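Local coordinates for designed protein (Trypanosoma brucei, PDB 6IEV) that is a designed protein with the thioredoxin fold, of unspecified function and probably used to study stability at high temperature, at residues A[21-24]-A[29-32]; A[43-48]-A[85-90]; A[93-98]-A[113-118]. All coordinates share one frame; numbering follows the deposited sequence.

Contact 1: residues A[21-24]-A[29-32]; sequences SPHV and EELR
His23 and Glu30 approach from opposite directions across a short loop, the edge of the imidazole, carried by edge strand 23-24, meeting one carboxylate oxygen from helix 28-35. The close part of the contact is one hydrogen bond, from His23 NE2 to Glu30 OE1, 2.7 Å long and nearly straight, with an N-H...O angle of 164°. The oxygen sits close to the ring plane, whereas the bond reaches OE1 on its syn side and well out of the carboxylate plane. The ring and carboxylate planes are 71° apart. Glu30 spans the gap because its chain is extended throughout, with CG anti to the backbone N (chi1 179°).

Beyond this bond the contact is loose and lies at the surface. The nearest CA atoms, those of Val24 and Leu31, are 9.7 Å apart. A water bridges the segments, 2.8 Å from Val24 O and 2.9 Å from Glu30 OE1. The carboxylate has a further tie, since its OE2 accepts from the backbone N of Met26 in the intervening loop, while His23 is paired through its backbone with Thr72 and Ser74 of the central sheet. With both oxygens engaged, Glu30 is restrained in rotation. The His-carboxylate hydrogen bond links the edge strand to the first helix, and the carboxylate would probably stabilise a positive charge on the imidazole.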
loop_
_atom_site.group_PDB
_atom_site.type_symbol
_atom_site.label_atom_id
_atom_site.label_comp_id
_atom_site.label_asym_id
_atom_site.label_seq_id
_atom_site.Cartn_x
_atom_site.Cartn_y
_atom_site.Cartn_z
ATOM N N SER A 21 -11.912 0.840 10.804
ATOM C CA SER A 21 -12.058 -0.233 9.843
ATOM C C SER A 21 -11.538 -1.526 10.445
ATOM O O SER A 21 -10.651 -1.497 11.305
ATOM C CB SER A 21 -11.276 0.079 8.554
ATOM O OG SER A 21 -11.750 1.261 7.937
ATOM N N PRO A 22 -12.138 -2.671 10.085
ATOM C CA PRO A 22 -13.427 -2.737 9.381
ATOM C C PRO A 22 -14.560 -2.201 10.256
ATOM O O PRO A 22 -14.476 -2.296 11.485
ATOM C CB PRO A 22 -13.622 -4.227 9.127
ATOM C CG PRO A 22 -12.803 -4.894 10.174
ATOM C CD PRO A 22 -11.624 -4.006 10.429
ATOM N N HIS A 23 -15.561 -1.571 9.654
ATOM C CA HIS A 23 -16.698 -1.092 10.423
ATOM C C HIS A 23 -17.582 -2.290 10.814
ATOM O O HIS A 23 -17.953 -3.101 9.958
ATOM C CB HIS A 23 -17.483 -0.053 9.625
ATOM C CG HIS A 23 -18.783 0.325 10.267
ATOM N ND1 HIS A 23 -18.857 0.855 11.535
ATOM C CD2 HIS A 23 -20.059 0.219 9.830
ATOM C CE1 HIS A 23 -20.124 1.054 11.859
ATOM N NE2 HIS A 23 -20.873 0.684 10.837
ATOM N N VAL A 24 -17.883 -2.437 12.099
ATOM C CA VAL A 24 -18.703 -3.569 12.537
ATOM C C VAL A 24 -20.185 -3.298 12.242
ATOM O O VAL A 24 -20.757 -2.305 12.705
ATOM C CB VAL A 24 -18.468 -3.873 14.019
ATOM C CG1 VAL A 24 -19.553 -4.822 14.541
ATOM C CG2 VAL A 24 -17.095 -4.508 14.196
ATOM N N GLU A 29 -30.204 -4.152 7.321
ATOM C CA GLU A 29 -30.563 -2.846 6.787
ATOM C C GLU A 29 -29.354 -1.912 6.749
ATOM O O GLU A 29 -29.138 -1.206 5.759
ATOM C CB GLU A 29 -31.678 -2.213 7.620
ATOM C CG GLU A 29 -32.100 -0.852 7.099
ATOM C CD GLU A 29 -32.582 -0.920 5.650
ATOM O OE1 GLU A 29 -33.223 -1.938 5.286
ATOM O OE2 GLU A 29 -32.300 0.028 4.875
ATOM N N GLU A 30 -28.534 -1.912 7.798
ATOM C CA GLU A 30 -27.322 -1.107 7.741
ATOM C C GLU A 30 -26.397 -1.603 6.641
ATOM O O GLU A 30 -25.815 -0.806 5.905
ATOM C CB GLU A 30 -26.601 -1.118 9.087
ATOM C CG GLU A 30 -25.312 -0.301 9.060
ATOM C CD GLU A 30 -24.495 -0.453 10.342
ATOM O OE1 GLU A 30 -23.584 0.356 10.567
ATOM O OE2 GLU A 30 -24.754 -1.393 11.122
ATOM N N LEU A 31 -26.265 -2.922 6.499
ATOM C CA LEU A 31 -25.339 -3.469 5.513
ATOM C C LEU A 31 -25.780 -3.146 4.086
ATOM O O LEU A 31 -24.945 -2.844 3.229
ATOM C CB LEU A 31 -25.205 -4.982 5.713
ATOM C CG LEU A 31 -24.291 -5.750 4.756
ATOM C CD1 LEU A 31 -22.962 -5.021 4.564
ATOM C CD2 LEU A 31 -24.051 -7.145 5.278
ATOM N N ARG A 32 -27.086 -3.211 3.809
ATOM C CA ARG A 32 -27.561 -2.932 2.456
ATOM C C ARG A 32 -27.403 -1.464 2.087
ATOM O O ARG A 32 -27.054 -1.147 0.947
ATOM C CB ARG A 32 -29.020 -3.354 2.312
ATOM C CG ARG A 32 -29.224 -4.852 2.354
ATOM C CD ARG A 32 -30.688 -5.213 2.133
ATOM N NE ARG A 32 -31.158 -4.909 0.783
ATOM C CZ ARG A 32 -32.409 -5.100 0.371
ATOM N NH1 ARG A 32 -33.327 -5.601 1.202
ATOM N NH2 ARG A 32 -32.741 -4.795 -0.877
HETATM O O HOH W 1 -22.789 -0.480 13.246
#

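Contact 2: residues A[43-48]-A[85-90]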
loop_
_atom_site.group_PDB
_atom_site.type_symbol
_atom_site.label_atom_id
_atom_site.label_comp_id
_atom_site.label_asym_id
_atom_site.label_seq_id
_atom_site.Cartn_x
_atom_site.Cartn_y
_atom_site.Cartn_z
ATOM N N ILE A 43 -16.668 -7.150 2.643
ATOM C CA ILE A 43 -17.365 -7.589 3.849
ATOM C C ILE A 43 -16.813 -8.941 4.258
ATOM O O ILE A 43 -16.779 -9.872 3.448
ATOM C CB ILE A 43 -18.886 -7.686 3.639
ATOM C CG1 ILE A 43 -19.401 -6.452 2.908
ATOM C CG2 ILE A 43 -19.606 -7.895 4.973
ATOM C CD1 ILE A 43 -20.514 -6.793 1.932
ATOM N N VAL A 44 -16.380 -9.049 5.498
ATOM C CA VAL A 44 -15.973 -10.325 6.056
ATOM C C VAL A 44 -17.111 -10.829 6.944
ATOM O O VAL A 44 -17.616 -10.097 7.808
ATOM C CB VAL A 44 -14.647 -10.214 6.831
ATOM C CG1 VAL A 44 -14.789 -9.377 8.082
ATOM C CG2 VAL A 44 -14.141 -11.590 7.188
ATOM N N PHE A 45 -17.554 -12.053 6.683
ATOM C CA PHE A 45 -18.551 -12.740 7.504
ATOM C C PHE A 45 -17.818 -13.730 8.395
ATOM O O PHE A 45 -17.250 -14.699 7.888
ATOM C CB PHE A 45 -19.561 -13.488 6.626
ATOM C CG PHE A 45 -20.448 -12.590 5.813
ATOM C CD1 PHE A 45 -19.996 -12.037 4.617
ATOM C CD2 PHE A 45 -21.737 -12.293 6.245
ATOM C CE1 PHE A 45 -20.816 -11.199 3.866
ATOM C CE2 PHE A 45 -22.559 -11.466 5.510
ATOM C CZ PHE A 45 -22.104 -10.911 4.321
ATOM N N THR A 46 -17.889 -13.533 9.712
ATOM C CA THR A 46 -17.102 -14.316 10.659
ATOM C C THR A 46 -17.970 -14.819 11.800
ATOM O O THR A 46 -19.157 -14.503 11.903
ATOM C CB THR A 46 -15.944 -13.520 11.272
ATOM O OG1 THR A 46 -16.471 -12.416 12.022
ATOM C CG2 THR A 46 -15.021 -13.023 10.208
ATOM N N LEU A 47 -17.340 -15.632 12.645
ATOM C CA LEU A 47 -17.794 -16.092 13.948
ATOM C C LEU A 47 -17.009 -15.394 15.049
ATOM O O LEU A 47 -15.929 -14.850 14.793
ATOM C CB LEU A 47 -17.660 -17.614 14.049
ATOM C CG LEU A 47 -18.905 -18.195 13.377
ATOM C CD1 LEU A 47 -18.947 -19.716 13.460
ATOM C CD2 LEU A 47 -20.178 -17.566 13.959
ATOM N N PRO A 48 -17.531 -15.356 16.300
ATOM C CA PRO A 48 -16.997 -14.397 17.280
ATOM C C PRO A 48 -15.497 -14.503 17.499
ATOM O O PRO A 48 -14.777 -13.548 17.172
ATOM C CB PRO A 48 -17.763 -14.746 18.565
ATOM C CG PRO A 48 -18.298 -16.134 18.333
ATOM C CD PRO A 48 -18.621 -16.159 16.881
ATOM N N GLU A 85 -28.039 -15.162 5.760
ATOM C CA GLU A 85 -28.956 -15.734 4.778
ATOM C C GLU A 85 -28.970 -14.915 3.490
ATOM O O GLU A 85 -28.918 -15.475 2.390
ATOM C CB GLU A 85 -30.370 -15.824 5.376
ATOM C CG GLU A 85 -30.581 -16.948 6.395
ATOM C CD GLU A 85 -31.857 -16.767 7.238
ATOM O OE1 GLU A 85 -32.722 -15.945 6.859
ATOM O OE2 GLU A 85 -31.995 -17.445 8.284
ATOM N N TRP A 86 -29.030 -13.586 3.616
ATOM C CA TRP A 86 -29.211 -12.719 2.457
ATOM C C TRP A 86 -28.076 -12.867 1.457
ATOM O O TRP A 86 -28.300 -12.827 0.246
ATOM C CB TRP A 86 -29.303 -11.261 2.907
ATOM C CG TRP A 86 -29.539 -10.321 1.770
ATOM C CD1 TRP A 86 -28.599 -9.772 0.928
ATOM C CD2 TRP A 86 -30.802 -9.827 1.336
ATOM N NE1 TRP A 86 -29.212 -8.964 0.003
ATOM C CE2 TRP A 86 -30.564 -8.982 0.232
ATOM C CE3 TRP A 86 -32.114 -10.013 1.775
ATOM C CZ2 TRP A 86 -31.592 -8.321 -0.430
ATOM C CZ3 TRP A 86 -33.128 -9.360 1.120
ATOM C CH2 TRP A 86 -32.863 -8.520 0.031
ATOM N N TYR A 87 -26.852 -12.970 1.944
ATOM C CA TYR A 87 -25.682 -13.116 1.095
ATOM C C TYR A 87 -25.297 -14.567 0.857
ATOM O O TYR A 87 -24.229 -14.824 0.293
ATOM C CB TYR A 87 -24.508 -12.336 1.703
ATOM C CG TYR A 87 -24.648 -10.858 1.478
ATOM C CD1 TYR A 87 -25.442 -10.086 2.317
ATOM C CD2 TYR A 87 -24.006 -10.232 0.419
ATOM C CE1 TYR A 87 -25.590 -8.726 2.104
ATOM C CE2 TYR A 87 -24.139 -8.873 0.206
ATOM C CZ TYR A 87 -24.930 -8.126 1.050
ATOM O OH TYR A 87 -25.080 -6.774 0.846
ATOM N N ASN A 88 -26.136 -15.518 1.280
ATOM C CA ASN A 88 -25.923 -16.935 0.987
ATOM C C ASN A 88 -24.550 -17.419 1.454
ATOM O O ASN A 88 -23.819 -18.087 0.722
ATOM C CB ASN A 88 -26.137 -17.221 -0.497
ATOM C CG ASN A 88 -27.566 -17.626 -0.794
ATOM O OD1 ASN A 88 -28.298 -16.910 -1.481
ATOM N ND2 ASN A 88 -27.986 -18.765 -0.239
ATOM N N ILE A 89 -24.208 -17.087 2.694
ATOM C CA ILE A 89 -22.914 -17.458 3.258
ATOM C C ILE A 89 -22.996 -18.895 3.749
ATOM O O ILE A 89 -23.746 -19.202 4.682
ATOM C CB ILE A 89 -22.513 -16.528 4.408
ATOM C CG1 ILE A 89 -22.497 -15.067 3.952
ATOM C CG2 ILE A 89 -21.192 -16.998 4.996
ATOM C CD1 ILE A 89 -21.583 -14.803 2.761
ATOM N N THR A 90 -22.172 -19.762 3.167
ATOM C CA THR A 90 -22.216 -21.181 3.465
ATOM C C THR A 90 -21.109 -21.639 4.408
ATOM O O THR A 90 -21.240 -22.704 5.018
ATOM C CB THR A 90 -22.121 -21.980 2.161
ATOM O OG1 THR A 90 -20.852 -21.736 1.549
ATOM C CG2 THR A 90 -23.203 -21.531 1.196
#
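Phe45, on central strand 40-46, receives Ile89 over one face of its ring and Tyr87 near its far end. Ile89 CG1 stands almost on the ring normal, 3.7 Å from the centroid and 13° off that normal, a CH-pi contact; CD1 of the same branch continues across the ring to Phe45 CD1, also at 3.7 Å. CG1 lies anti to the carbonyl carbon (chi1 -56°), which carries this longer branch over the ring and leaves CG2 near Phe45 CB. At the other end, Phe45 CZ touches Tyr87 CG at 3.8 Å. The two aromatic rings meet obliquely, with centroids 5.7 Å apart and planes at 45°.

One shell out, the tyrosine is anchored by its hydroxyl, which hydrogen-bonds Glu98 OE2, and Phe45 is flanked by Val75 and Val96 of the neighbouring strands. The backbone brings Tyr87 and Ile89 to the same ring by ending helix 81-86 in a Schellman motif: Asn88, with positive phi, is its C-prime residue, and its N bonds Glu85 O at 3.0 Å, while Ile89 N bonds Arg84 O. A helix terminus and the loop after it thus close over one face of the central beta-sheet, as befits the layered alpha/beta architecture of the thioredoxin fold.

Contact 3: residues A[93-98]-A[113-118]; sequences PTFVIE and DKLRVT
Leu115 projects from helix 112-123 between Phe95 and Ile97, two residues on the same face of strand 94-99, and the apolar contacts divide between its two methyls. CD2 approaches the Phe95 ring obliquely, 3.6 Å from CD1 of that ring. CD1 instead lies against Phe95 CB at 3.8 Å and meets the terminal methyl of Ile97, CD1 to CD1, at 3.9 Å. The leucine reaches both because its CG is anti to the backbone N (chi1 175°), directing the fork at the sheet. One helical turn on, Thr118 CG2 brushes Ile97 CD1 more distantly, at 4.3 Å.

Between the two segments the contact is apolar; the nearby hydrogen bonds of Thr118 are internal to the helix. Thr118 OG1 donates to Lys114 O at 2.7 Å, from above the carbonyl plane, and the same oxygen accepts Thr118 N. On the outer side, Arg116 forms salt bridges with Asp111 and Asp113 of the second subunit.

Leu60 of helix 53-66 touches both Phe95 and Leu115, so two helices share this buried layer. The axes of segments 94-98 and 113-118 run nearly parallel, 12° apart and 10.2 Å at closest approach. Such a C-terminal helix packed along the sheet, with a cis proline at Pro93 just before the strand, is characteristic of the thioredoxin fold.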
loop_
_atom_site.group_PDB
_atom_site.type_symbol
_atom_site.label_atom_id
_atom_site.label_comp_id
_atom_site.label_asym_id
_atom_site.label_seq_id
_atom_site.Cartn_x
_atom_site.Cartn_y
_atom_site.Cartn_z
ATOM N N PRO A 93 -14.656 -18.170 7.795
ATOM C CA PRO A 93 -14.927 -16.809 7.329
ATOM C C PRO A 93 -15.071 -16.765 5.821
ATOM O O PRO A 93 -14.468 -17.572 5.119
ATOM C CB PRO A 93 -13.700 -16.028 7.795
ATOM C CG PRO A 93 -12.615 -17.038 7.795
ATOM C CD PRO A 93 -13.262 -18.329 8.239
ATOM N N THR A 94 -15.896 -15.847 5.336
ATOM C CA THR A 94 -16.041 -15.591 3.912
ATOM C C THR A 94 -15.956 -14.094 3.674
ATOM O O THR A 94 -16.480 -13.300 4.460
ATOM C CB THR A 94 -17.372 -16.134 3.355
ATOM O OG1 THR A 94 -17.396 -17.552 3.498
ATOM C CG2 THR A 94 -17.529 -15.793 1.877
ATOM N N PHE A 95 -15.293 -13.721 2.586
ATOM C CA PHE A 95 -15.217 -12.351 2.126
ATOM C C PHE A 95 -16.111 -12.168 0.912
ATOM O O PHE A 95 -16.091 -12.987 -0.005
ATOM C CB PHE A 95 -13.780 -12.000 1.762
ATOM C CG PHE A 95 -12.838 -12.050 2.925
ATOM C CD1 PHE A 95 -12.658 -10.935 3.722
ATOM C CD2 PHE A 95 -12.142 -13.215 3.227
ATOM C CE1 PHE A 95 -11.795 -10.967 4.799
ATOM C CE2 PHE A 95 -11.268 -13.257 4.300
ATOM C CZ PHE A 95 -11.101 -12.133 5.092
ATOM N N VAL A 96 -16.863 -11.073 0.890
ATOM C CA VAL A 96 -17.680 -10.692 -0.256
ATOM C C VAL A 96 -17.239 -9.308 -0.717
ATOM O O VAL A 96 -17.014 -8.415 0.109
ATOM C CB VAL A 96 -19.178 -10.687 0.093
ATOM C CG1 VAL A 96 -19.990 -10.135 -1.074
ATOM C CG2 VAL A 96 -19.651 -12.109 0.480
ATOM N N ILE A 97 -17.086 -9.137 -2.024
ATOM C CA ILE A 97 -16.751 -7.843 -2.600
ATOM C C ILE A 97 -17.954 -7.341 -3.378
ATOM O O ILE A 97 -18.449 -8.033 -4.273
ATOM C CB ILE A 97 -15.503 -7.924 -3.491
ATOM C CG1 ILE A 97 -14.352 -8.524 -2.691
ATOM C CG2 ILE A 97 -15.131 -6.536 -4.002
ATOM C CD1 ILE A 97 -13.102 -8.752 -3.511
ATOM N N GLU A 98 -18.404 -6.127 -3.061
ATOM C CA GLU A 98 -19.604 -5.572 -3.660
ATOM C C GLU A 98 -19.337 -4.173 -4.191
ATOM O O GLU A 98 -18.466 -3.453 -3.696
ATOM C CB GLU A 98 -20.750 -5.517 -2.653
ATOM C CG GLU A 98 -21.297 -6.891 -2.278
ATOM C CD GLU A 98 -22.811 -6.946 -2.304
ATOM O OE1 GLU A 98 -23.362 -7.924 -2.854
ATOM O OE2 GLU A 98 -23.447 -6.011 -1.776
ATOM N N ASP A 113 -4.611 -13.199 1.966
ATOM C CA ASP A 113 -3.746 -13.001 0.788
ATOM C C ASP A 113 -4.518 -13.216 -0.499
ATOM O O ASP A 113 -4.425 -12.404 -1.424
ATOM C CB ASP A 113 -2.563 -13.970 0.696
ATOM C CG ASP A 113 -1.297 -13.260 0.303
ATOM O OD1 ASP A 113 -1.420 -12.053 -0.022
ATOM O OD2 ASP A 113 -0.282 -13.906 0.051
ATOM N N LYS A 114 -5.395 -14.215 -0.522
ATOM C CA LYS A 114 -6.247 -14.389 -1.678
ATOM C C LYS A 114 -7.140 -13.195 -1.864
ATOM O O LYS A 114 -7.407 -12.778 -2.998
ATOM C CB LYS A 114 -7.197 -15.548 -1.459
ATOM C CG LYS A 114 -7.732 -16.218 -2.669
ATOM C CD LYS A 114 -7.208 -17.623 -2.802
ATOM C CE LYS A 114 -7.058 -18.103 -4.260
ATOM N NZ LYS A 114 -6.596 -19.538 -4.105
ATOM N N LEU A 115 -7.587 -12.620 -0.750
ATOM C CA LEU A 115 -8.539 -11.530 -0.833
ATOM C C LEU A 115 -7.912 -10.319 -1.503
ATOM O O LEU A 115 -8.486 -9.756 -2.441
ATOM C CB LEU A 115 -9.070 -11.184 0.559
ATOM C CG LEU A 115 -9.942 -9.962 0.348
ATOM C CD1 LEU A 115 -11.216 -10.338 -0.430
ATOM C CD2 LEU A 115 -10.277 -9.254 1.636
ATOM N N ARG A 116 -6.712 -9.931 -1.066
ATOM C CA ARG A 116 -6.035 -8.803 -1.709
ATOM C C ARG A 116 -5.780 -9.080 -3.191
ATOM O O ARG A 116 -6.002 -8.208 -4.041
ATOM C CB ARG A 116 -4.741 -8.476 -0.969
ATOM C CG ARG A 116 -4.146 -7.151 -1.420
ATOM C CD ARG A 116 -3.012 -6.740 -0.523
ATOM N NE ARG A 116 -2.453 -5.456 -0.943
ATOM C CZ ARG A 116 -1.619 -4.724 -0.211
ATOM N NH1 ARG A 116 -1.241 -5.132 0.993
ATOM N NH2 ARG A 116 -1.161 -3.577 -0.689
ATOM N N VAL A 117 -5.329 -10.294 -3.522
ATOM C CA VAL A 117 -5.092 -10.642 -4.926
ATOM C C VAL A 117 -6.378 -10.525 -5.724
ATOM O O VAL A 117 -6.410 -9.935 -6.812
ATOM C CB VAL A 117 -4.489 -12.051 -5.036
ATOM C CG1 VAL A 117 -4.418 -12.468 -6.482
ATOM C CG2 VAL A 117 -3.115 -12.089 -4.388
ATOM N N THR A 118 -7.467 -11.076 -5.185
ATOM C CA THR A 118 -8.751 -11.014 -5.876
ATOM C C THR A 118 -9.188 -9.575 -6.081
ATOM O O THR A 118 -9.688 -9.207 -7.155
ATOM C CB THR A 118 -9.813 -11.762 -5.066
ATOM O OG1 THR A 118 -9.369 -13.097 -4.808
ATOM C CG2 THR A 118 -11.147 -11.773 -5.806
#

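Followed from the N terminus, contact 1 closes first, a short loop from edge strand 23-24 to helix 28-35. Contact 2 then opens on strand 40-46 and closes a much longer loop, passing helix 53-66 and strand 70-76 before helix 81-86 returns. Contact 3 follows, joining strand 94-99 to helix 112-123, with strand 102-108, its hairpin partner, in between along the chain. The three loops run in series, neither nesting nor crossing. Contacts 1 and 2 meet where Leu31 packs on Tyr87 and Ile43, and contacts 2 and 3 through the neighbouring strands 40-46 and 94-99. Contacts 1 and 3 do not touch; they lie on opposite sides of the chain's centre, linked through the common sheet.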